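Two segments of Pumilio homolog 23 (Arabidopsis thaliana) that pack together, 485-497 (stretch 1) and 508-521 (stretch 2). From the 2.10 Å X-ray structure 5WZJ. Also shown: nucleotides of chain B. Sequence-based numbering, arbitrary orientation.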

ATOM      1  N   LYS A 485     -12.939  18.788  23.364  1.00 17.18           N
ATOM      2  CA  LYS A 485     -13.461  18.667  22.006  1.00 17.45           C
ATOM      3  C   LYS A 485     -14.363  19.840  21.670  1.00 16.46           C
ATOM      4  O   LYS A 485     -14.240  20.439  20.600  1.00 19.48           O
ATOM      5  CB  LYS A 485     -14.231  17.349  21.849  1.00 15.79           C
ATOM      6  CG  LYS A 485     -13.392  16.112  22.191  1.00 20.57           C
ATOM      7  CD  LYS A 485     -14.123  14.806  21.866  1.00 21.57           C
ATOM      8  CE  LYS A 485     -13.227  13.601  22.171  1.00 23.30           C
ATOM      9  NZ  LYS A 485     -13.947  12.313  22.045  1.00 21.74           N
ATOM     10  N   ARG A 486     -15.286  20.173  22.582  1.00 16.88           N
ATOM     11  CA  ARG A 486     -16.192  21.299  22.359  1.00 22.62           C
ATOM     12  C   ARG A 486     -15.422  22.602  22.137  1.00 17.44           C
ATOM     13  O   ARG A 486     -15.766  23.396  21.255  1.00 18.44           O
ATOM     14  CB  ARG A 486     -17.157  21.423  23.552  1.00 22.58           C
ATOM     15  CG  ARG A 486     -18.115  22.628  23.499  1.00 32.31           C
ATOM     16  CD  ARG A 486     -19.204  22.595  24.614  1.00 35.48           C
ATOM     17  NE  ARG A 486     -18.692  22.882  25.963  1.00 31.80           N
ATOM     18  CZ  ARG A 486     -18.582  21.976  26.943  1.00 39.83           C
ATOM     19  NH1 ARG A 486     -18.944  20.710  26.740  1.00 32.33           N
ATOM     20  NH2 ARG A 486     -18.118  22.330  28.138  1.00 31.89           N
ATOM     21  N   ARG A 487     -14.366  22.831  22.919  1.00 16.87           N
ATOM     22  CA  ARG A 487     -13.588  24.049  22.744  1.00 14.11           C
ATOM     23  C   ARG A 487     -13.049  24.159  21.319  1.00 16.96           C
ATOM     24  O   ARG A 487     -13.077  25.241  20.721  1.00 13.65           O
ATOM     25  CB  ARG A 487     -12.442  24.090  23.758  1.00 12.38           C
ATOM     26  CG  ARG A 487     -11.498  25.287  23.534  1.00 15.62           C
ATOM     27  CD  ARG A 487     -10.272  25.224  24.428  1.00 13.92           C
ATOM     28  NE  ARG A 487      -9.440  26.411  24.243  1.00 14.87           N
ATOM     29  CZ  ARG A 487      -8.203  26.528  24.708  1.00 20.02           C
ATOM     30  NH1 ARG A 487      -7.658  25.525  25.389  1.00 14.42           N
ATOM     31  NH2 ARG A 487      -7.520  27.649  24.494  1.00 14.55           N
ATOM     32  N   LEU A 488     -12.547  23.053  20.761  1.00 17.63           N
ATOM     33  CA  LEU A 488     -12.023  23.094  19.398  1.00 16.19           C
ATOM     34  C   LEU A 488     -13.145  23.299  18.391  1.00 14.84           C
ATOM     35  O   LEU A 488     -13.019  24.102  17.462  1.00 18.30           O
ATOM     36  CB  LEU A 488     -11.240  21.807  19.082  1.00 17.25           C
ATOM     37  CG  LEU A 488     -10.617  21.760  17.671  1.00 18.99           C
ATOM     38  CD1 LEU A 488      -9.263  21.089  17.690  1.00 18.76           C
ATOM     39  CD2 LEU A 488     -11.525  21.058  16.668  1.00 18.62           C
ATOM     40  N   ILE A 489     -14.239  22.554  18.541  1.00 17.51           N
ATOM     41  CA  ILE A 489     -15.347  22.662  17.595  1.00 18.15           C
ATOM     42  C   ILE A 489     -15.859  24.096  17.533  1.00 23.49           C
ATOM     43  O   ILE A 489     -16.136  24.627  16.448  1.00 19.72           O
ATOM     44  CB  ILE A 489     -16.462  21.673  17.981  1.00 21.19           C
ATOM     45  CG1 ILE A 489     -15.977  20.231  17.769  1.00 22.74           C
ATOM     46  CG2 ILE A 489     -17.743  21.949  17.167  1.00 19.44           C
ATOM     47  CD1 ILE A 489     -16.954  19.165  18.269  1.00 18.40           C
ATOM     48  N   ILE A 490     -15.973  24.754  18.692  1.00 21.33           N
ATOM     49  CA  ILE A 490     -16.452  26.137  18.712  1.00 17.79           C
ATOM     50  C   ILE A 490     -15.539  27.046  17.899  1.00 20.77           C
ATOM     51  O   ILE A 490     -16.007  27.981  17.237  1.00 19.27           O
ATOM     52  CB  ILE A 490     -16.612  26.622  20.170  1.00 20.83           C
ATOM     53  CG1 ILE A 490     -17.836  25.945  20.784  1.00 18.90           C
ATOM     54  CG2 ILE A 490     -16.753  28.157  20.243  1.00 18.42           C
ATOM     55  CD1 ILE A 490     -17.954  26.091  22.300  1.00 21.16           C
ATOM     56  N   LYS A 491     -14.235  26.776  17.894  1.00 18.22           N
ATOM     57  CA  LYS A 491     -13.378  27.657  17.111  1.00 24.98           C
ATOM     58  C   LYS A 491     -13.494  27.417  15.607  1.00 26.81           C
ATOM     59  O   LYS A 491     -12.890  28.167  14.834  1.00 26.32           O
ATOM     60  CB  LYS A 491     -11.927  27.527  17.581  1.00 18.12           C
ATOM     61  CG  LYS A 491     -11.711  28.327  18.886  1.00 17.61           C
ATOM     62  CD  LYS A 491     -10.273  28.347  19.335  1.00 19.98           C
ATOM     63  CE  LYS A 491      -9.901  27.062  20.061  1.00 15.78           C
ATOM     64  NZ  LYS A 491      -8.595  27.253  20.777  1.00 18.17           N
ATOM     65  N   LEU A 492     -14.262  26.422  15.170  1.00 20.90           N
ATOM     66  CA  LEU A 492     -14.567  26.275  13.752  1.00 23.45           C
ATOM     67  C   LEU A 492     -15.824  27.030  13.333  1.00 25.96           C
ATOM     68  O   LEU A 492     -16.135  27.057  12.134  1.00 24.47           O
ATOM     69  CB  LEU A 492     -14.720  24.799  13.382  1.00 19.03           C
ATOM     70  CG  LEU A 492     -13.463  23.933  13.491  1.00 21.21           C
ATOM     71  CD1 LEU A 492     -13.786  22.486  13.166  1.00 19.52           C
ATOM     72  CD2 LEU A 492     -12.374  24.440  12.554  1.00 24.16           C
ATOM     73  N   ARG A 493     -16.541  27.637  14.283  1.00 21.68           N
ATOM     74  CA  ARG A 493     -17.779  28.338  13.965  1.00 28.48           C
ATOM     75  C   ARG A 493     -17.521  29.446  12.957  1.00 31.42           C
ATOM     76  O   ARG A 493     -16.499  30.135  13.008  1.00 28.82           O
ATOM     77  CB  ARG A 493     -18.416  28.928  15.225  1.00 30.12           C
ATOM     78  CG  ARG A 493     -19.064  27.891  16.137  1.00 39.08           C
ATOM     79  CD  ARG A 493     -19.975  28.532  17.188  1.00 40.89           C
ATOM     80  NE  ARG A 493     -21.142  29.197  16.608  1.00 41.52           N
ATOM     81  CZ  ARG A 493     -22.203  29.592  17.312  1.00 40.43           C
ATOM     82  NH1 ARG A 493     -22.247  29.377  18.622  1.00 34.16           N
ATOM     83  NH2 ARG A 493     -23.222  30.198  16.709  1.00 34.99           N
ATOM     84  N   GLY A 494     -18.459  29.621  12.040  1.00 26.22           N
ATOM     85  CA  GLY A 494     -18.268  30.535  10.939  1.00 26.19           C
ATOM     86  C   GLY A 494     -17.567  29.934   9.747  1.00 30.18           C
ATOM     87  O   GLY A 494     -17.472  30.594   8.703  1.00 27.60           O
ATOM     88  N   HIS A 495     -17.083  28.696   9.850  1.00 27.00           N
ATOM     89  CA  HIS A 495     -16.356  28.074   8.753  1.00 27.66           C
ATOM     90  C   HIS A 495     -16.944  26.747   8.327  1.00 26.01           C
ATOM     91  O   HIS A 495     -16.383  26.093   7.441  1.00 24.86           O
ATOM     92  CB  HIS A 495     -14.878  27.887   9.125  1.00 26.12           C
ATOM     93  CG  HIS A 495     -14.139  29.178   9.242  1.00 32.21           C
ATOM     94  ND1 HIS A 495     -14.055  29.880  10.424  1.00 36.81           N
ATOM     95  CD2 HIS A 495     -13.490  29.919   8.314  1.00 33.01           C
ATOM     96  CE1 HIS A 495     -13.372  30.993  10.226  1.00 35.14           C
ATOM     97  NE2 HIS A 495     -13.019  31.042   8.953  1.00 37.79           N
ATOM     98  N   PHE A 496     -18.046  26.323   8.936  1.00 24.75           N
ATOM     99  CA  PHE A 496     -18.589  25.028   8.564  1.00 25.64           C
ATOM    100  C   PHE A 496     -19.114  25.036   7.136  1.00 28.04           C
ATOM    101  O   PHE A 496     -19.052  24.005   6.455  1.00 31.81           O
ATOM    102  CB  PHE A 496     -19.674  24.611   9.555  1.00 21.78           C
ATOM    103  CG  PHE A 496     -19.126  24.265  10.913  1.00 24.35           C
ATOM    104  CD1 PHE A 496     -18.437  23.070  11.112  1.00 19.82           C
ATOM    105  CD2 PHE A 496     -19.269  25.141  11.980  1.00 19.13           C
ATOM    106  CE1 PHE A 496     -17.916  22.739  12.363  1.00 25.82           C
ATOM    107  CE2 PHE A 496     -18.747  24.812  13.245  1.00 21.63           C
ATOM    108  CZ  PHE A 496     -18.071  23.612  13.428  1.00 21.16           C
ATOM    109  N   GLY A 497     -19.611  26.183   6.663  1.00 27.62           N
ATOM    110  CA  GLY A 497     -20.083  26.258   5.286  1.00 25.45           C
ATOM    111  C   GLY A 497     -18.969  25.999   4.286  1.00 26.40           C
ATOM    112  O   GLY A 497     -19.097  25.154   3.396  1.00 31.24           O
ATOM    113  N   THR A 508     -15.210  16.235   8.119  1.00 21.94           N
ATOM    114  CA  THR A 508     -14.975  16.910   9.388  1.00 25.08           C
ATOM    115  C   THR A 508     -16.245  17.582   9.899  1.00 25.24           C
ATOM    116  O   THR A 508     -16.529  17.546  11.103  1.00 20.56           O
ATOM    117  CB  THR A 508     -13.834  17.918   9.234  1.00 27.52           C
ATOM    118  OG1 THR A 508     -12.692  17.266   8.656  1.00 30.87           O
ATOM    119  CG2 THR A 508     -13.451  18.511  10.588  1.00 25.63           C
ATOM    120  N   VAL A 509     -17.033  18.188   9.003  1.00 29.61           N
ATOM    121  CA  VAL A 509     -18.317  18.763   9.411  1.00 26.86           C
ATOM    122  C   VAL A 509     -19.199  17.692  10.044  1.00 22.26           C
ATOM    123  O   VAL A 509     -19.795  17.894  11.109  1.00 23.42           O
ATOM    124  CB  VAL A 509     -19.018  19.426   8.212  1.00 28.20           C
ATOM    125  CG1 VAL A 509     -20.415  19.893   8.610  1.00 22.98           C
ATOM    126  CG2 VAL A 509     -18.189  20.591   7.691  1.00 24.79           C
ATOM    127  N   GLU A 510     -19.286  16.534   9.389  1.00 20.78           N
ATOM    128  CA  GLU A 510     -20.054  15.403   9.901  1.00 23.59           C
ATOM    129  C   GLU A 510     -19.619  15.007  11.301  1.00 24.95           C
ATOM    130  O   GLU A 510     -20.453  14.714  12.163  1.00 22.73           O
ATOM    131  CB  GLU A 510     -19.852  14.198   8.995  1.00 31.69           C
ATOM    132  CG  GLU A 510     -20.901  13.904   7.994  1.00 52.03           C
ATOM    133  CD  GLU A 510     -20.451  12.766   7.115  1.00 59.01           C
ATOM    134  OE1 GLU A 510     -19.659  13.023   6.172  1.00 49.67           O
ATOM    135  OE2 GLU A 510     -20.835  11.613   7.413  1.00 63.96           O
ATOM    136  N   LYS A 511     -18.309  14.889  11.513  1.00 21.56           N
ATOM    137  CA  LYS A 511     -17.829  14.367  12.783  1.00 24.85           C
ATOM    138  C   LYS A 511     -17.901  15.421  13.880  1.00 23.63           C
ATOM    139  O   LYS A 511     -18.122  15.076  15.045  1.00 23.07           O
ATOM    140  CB  LYS A 511     -16.416  13.804  12.598  1.00 29.35           C
ATOM    141  CG  LYS A 511     -16.420  12.721  11.517  1.00 34.00           C
ATOM    142  CD  LYS A 511     -15.145  11.925  11.425  1.00 44.90           C
ATOM    143  CE  LYS A 511     -15.239  10.902  10.285  1.00 49.33           C
ATOM    144  NZ  LYS A 511     -13.973  10.142  10.089  1.00 47.60           N
ATOM    145  N   CYS A 512     -17.750  16.697  13.529  1.00 19.45           N
ATOM    146  CA  CYS A 512     -18.075  17.756  14.481  1.00 16.18           C
ATOM    147  C   CYS A 512     -19.542  17.697  14.868  1.00 22.01           C
ATOM    148  O   CYS A 512     -19.886  17.718  16.058  1.00 19.74           O
ATOM    149  CB  CYS A 512     -17.746  19.128  13.895  1.00 17.17           C
ATOM    150  SG  CYS A 512     -15.984  19.491  13.779  1.00 23.65           S
ATOM    151  N   PHE A 513     -20.422  17.634  13.864  1.00 21.31           N
ATOM    152  CA  PHE A 513     -21.857  17.583  14.128  1.00 22.80           C
ATOM    153  C   PHE A 513     -22.195  16.443  15.079  1.00 27.65           C
ATOM    154  O   PHE A 513     -22.918  16.632  16.068  1.00 25.35           O
ATOM    155  CB  PHE A 513     -22.617  17.442  12.802  1.00 19.43           C
ATOM    156  CG  PHE A 513     -24.109  17.575  12.934  1.00 20.35           C
ATOM    157  CD1 PHE A 513     -24.894  16.468  13.229  1.00 25.25           C
ATOM    158  CD2 PHE A 513     -24.727  18.805  12.755  1.00 18.63           C
ATOM    159  CE1 PHE A 513     -26.273  16.583  13.343  1.00 24.55           C
ATOM    160  CE2 PHE A 513     -26.104  18.929  12.864  1.00 21.25           C
ATOM    161  CZ  PHE A 513     -26.878  17.814  13.159  1.00 23.12           C
ATOM    162  N   ASP A 514     -21.645  15.257  14.816  1.00 24.11           N
ATOM    163  CA  ASP A 514     -21.939  14.100  15.656  1.00 28.23           C
ATOM    164  C   ASP A 514     -21.478  14.297  17.095  1.00 33.09           C
ATOM    165  O   ASP A 514     -22.109  13.780  18.022  1.00 30.67           O
ATOM    166  CB  ASP A 514     -21.291  12.844  15.067  1.00 29.60           C
ATOM    167  CG  ASP A 514     -22.078  12.284  13.888  1.00 37.43           C
ATOM    168  OD1 ASP A 514     -23.232  12.720  13.671  1.00 36.87           O
ATOM    169  OD2 ASP A 514     -21.547  11.404  13.187  1.00 38.67           O
ATOM    170  N   ALA A 515     -20.402  15.047  17.308  1.00 28.79           N
ATOM    171  CA  ALA A 515     -19.861  15.242  18.649  1.00 32.87           C
ATOM    172  C   ALA A 515     -20.478  16.429  19.393  1.00 37.82           C
ATOM    173  O   ALA A 515     -20.068  16.705  20.527  1.00 36.37           O
ATOM    174  CB  ALA A 515     -18.339  15.407  18.569  1.00 25.69           C
ATOM    175  N   CYS A 516     -21.462  17.112  18.807  1.00 27.38           N
ATOM    176  CA  CYS A 516     -22.014  18.348  19.347  1.00 29.96           C
ATOM    177  C   CYS A 516     -23.320  18.140  20.097  1.00 31.35           C
ATOM    178  O   CYS A 516     -24.078  17.202  19.836  1.00 33.16           O
ATOM    179  CB  CYS A 516     -22.279  19.355  18.230  1.00 30.90           C
ATOM    180  SG  CYS A 516     -20.848  20.204  17.732  1.00 31.53           S
ATOM    181  N   ASN A 517     -23.592  19.079  21.001  1.00 30.66           N
ATOM    182  CA  ASN A 517     -24.892  19.256  21.630  1.00 34.43           C
ATOM    183  C   ASN A 517     -25.852  19.944  20.652  1.00 28.21           C
ATOM    184  O   ASN A 517     -25.463  20.361  19.560  1.00 31.37           O
ATOM    185  CB  ASN A 517     -24.737  20.070  22.919  1.00 36.05           C
ATOM    186  CG  ASN A 517     -24.054  21.432  22.686  1.00 47.29           C
ATOM    187  OD1 ASN A 517     -24.322  22.122  21.703  1.00 40.46           O
ATOM    188  ND2 ASN A 517     -23.155  21.804  23.594  1.00 57.81           N
ATOM    189  N   LEU A 518     -27.117  20.099  21.065  1.00 26.71           N
ATOM    190  CA  LEU A 518     -28.129  20.687  20.184  1.00 31.39           C
ATOM    191  C   LEU A 518     -27.732  22.081  19.717  1.00 32.65           C
ATOM    192  O   LEU A 518     -27.925  22.429  18.545  1.00 27.26           O
ATOM    193  CB  LEU A 518     -29.493  20.741  20.882  1.00 32.41           C
ATOM    194  CG  LEU A 518     -30.601  21.482  20.109  1.00 37.46           C
ATOM    195  CD1 LEU A 518     -30.821  20.871  18.726  1.00 39.51           C
ATOM    196  CD2 LEU A 518     -31.908  21.509  20.880  1.00 38.05           C
ATOM    197  N   THR A 519     -27.172  22.892  20.619  1.00 30.65           N
ATOM    198  CA  THR A 519     -26.843  24.272  20.275  1.00 29.78           C
ATOM    199  C   THR A 519     -25.852  24.337  19.123  1.00 26.64           C
ATOM    200  O   THR A 519     -26.038  25.100  18.173  1.00 24.42           O
ATOM    201  CB  THR A 519     -26.273  24.989  21.492  1.00 36.67           C
ATOM    202  OG1 THR A 519     -27.250  24.981  22.535  1.00 46.21           O
ATOM    203  CG2 THR A 519     -25.916  26.418  21.135  1.00 30.14           C
ATOM    204  N   LEU A 520     -24.787  23.542  19.190  1.00 22.18           N
ATOM    205  CA  LEU A 520     -23.798  23.609  18.123  1.00 23.14           C
ATOM    206  C   LEU A 520     -24.255  22.861  16.873  1.00 21.25           C
ATOM    207  O   LEU A 520     -23.878  23.248  15.762  1.00 24.06           O
ATOM    208  CB  LEU A 520     -22.454  23.086  18.630  1.00 23.61           C
ATOM    209  CG  LEU A 520     -21.804  24.060  19.630  1.00 33.85           C
ATOM    210  CD1 LEU A 520     -20.728  23.369  20.470  1.00 25.75           C
ATOM    211  CD2 LEU A 520     -21.245  25.302  18.925  1.00 30.13           C
ATOM    212  N   ARG A 521     -25.071  21.814  17.024  1.00 22.57           N
ATOM    213  CA  ARG A 521     -25.666  21.182  15.846  1.00 27.36           C
ATOM    214  C   ARG A 521     -26.504  22.171  15.056  1.00 26.03           C
ATOM    215  O   ARG A 521     -26.443  22.205  13.821  1.00 21.71           O
ATOM    216  CB  ARG A 521     -26.519  19.987  16.254  1.00 23.00           C
ATOM    217  CG  ARG A 521     -25.692  18.797  16.652  1.00 24.74           C
ATOM    218  CD  ARG A 521     -26.553  17.573  16.870  1.00 29.04           C
ATOM    219  NE  ARG A 521     -25.740  16.465  17.339  1.00 28.77           N
ATOM    220  CZ  ARG A 521     -26.156  15.207  17.411  1.00 34.53           C
ATOM    221  NH1 ARG A 521     -27.388  14.890  17.038  1.00 39.67           N
ATOM    222  NH2 ARG A 521     -25.332  14.268  17.853  1.00 29.49           N
TER
ATOM    223  O5'   G B   1     -17.487   7.768  -2.882  1.00 67.28           O
ATOM    224  C5'   G B   1     -17.309   8.841  -3.798  1.00 70.41           C
ATOM    225  C4'   G B   1     -16.915  10.117  -3.093  1.00 74.23           C
ATOM    226  O4'   G B   1     -18.032  10.607  -2.302  1.00 76.57           O
ATOM    227  C3'   G B   1     -15.763  10.009  -2.098  1.00 69.37           C
ATOM    228  O3'   G B   1     -14.487  10.069  -2.729  1.00 64.23           O
ATOM    229  C2'   G B   1     -16.027  11.178  -1.152  1.00 66.93           C
ATOM    230  O2'   G B   1     -15.562  12.396  -1.714  1.00 58.45           O
ATOM    231  C1'   G B   1     -17.560  11.215  -1.119  1.00 71.76           C
ATOM    232  N9    G B   1     -18.109  10.487   0.043  1.00 68.02           N
ATOM    233  C8    G B   1     -18.376   9.137   0.142  1.00 69.64           C
ATOM    234  N7    G B   1     -18.849   8.782   1.308  1.00 68.55           N
ATOM    235  C5    G B   1     -18.895   9.973   2.028  1.00 67.47           C
ATOM    236  C6    G B   1     -19.319  10.224   3.362  1.00 62.32           C
ATOM    237  O6    G B   1     -19.753   9.411   4.192  1.00 59.68           O
ATOM    238  N1    G B   1     -19.197  11.576   3.694  1.00 55.10           N
ATOM    239  C2    G B   1     -18.727  12.564   2.857  1.00 49.66           C
ATOM    240  N2    G B   1     -18.682  13.806   3.372  1.00 39.71           N
ATOM    241  N3    G B   1     -18.328  12.342   1.608  1.00 57.56           N
ATOM    242  C4    G B   1     -18.439  11.036   1.264  1.00 63.69           C

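Two helical segments of Pumilio homolog 23 pack through apolar side chains, burying 529 Å² in total, with no hydrogen bond passing between them. The central bump is Ile 489, whose CA-to-CB bond points toward stretch 2 and whose CA lies 6.4 Å from the CA of Cys 512. It fills a hollow lined by Cys 512, Ala 515 and Cys 516: Ile 489 CG1 is 4.1 Å from Cys 512 SG, Ile 489 CD1 is 4.0 Å from Ala 515 CB, and Ile 489 CG2 is 3.6 Å from Cys 516 SG. The small side chains around it leave room for the branched isoleucine.

Cys 512 is the answering bump. Its CA-to-CB bond points toward stretch 1, and its sulfur also meets Leu 492, with Leu 492 CD1 3.8 Å from Cys 512 SG. Phe 496 continues the wall: its CE1 lies 3.9 Å from Cys 512 CB, while Cys 512 SG sits at the ring edge, 5.4 Å from the centroid. Val 509 also meets this edge, near the ring plane, with its CG2 4.2 Å from Phe 496 CD1 and 3.7 Å from Phe 496 O.

Leu 520 is the second large knob. Its CA-to-CB bond runs sideways, but the end of the side chain comes nearer and lodges among Arg 486, Ile 490 and Arg 493. Leu 520 CD1 touches Arg 486 CG at 4.1 Å and Ile 490 CG1 at 3.9 Å; Leu 520 CD2 approaches Arg 493 CD at 3.9 Å. Both arginines thus contribute aliphatic carbons here. Asn 517 caps the helix carrying this knob, its OD1 accepting from Leu 520 N at 2.9 Å.

Glu 510 is out of reach of stretch 1; its OE1 accepts from N1 (2.9 Å) and N2 (3.1 Å) of G1 in chain B.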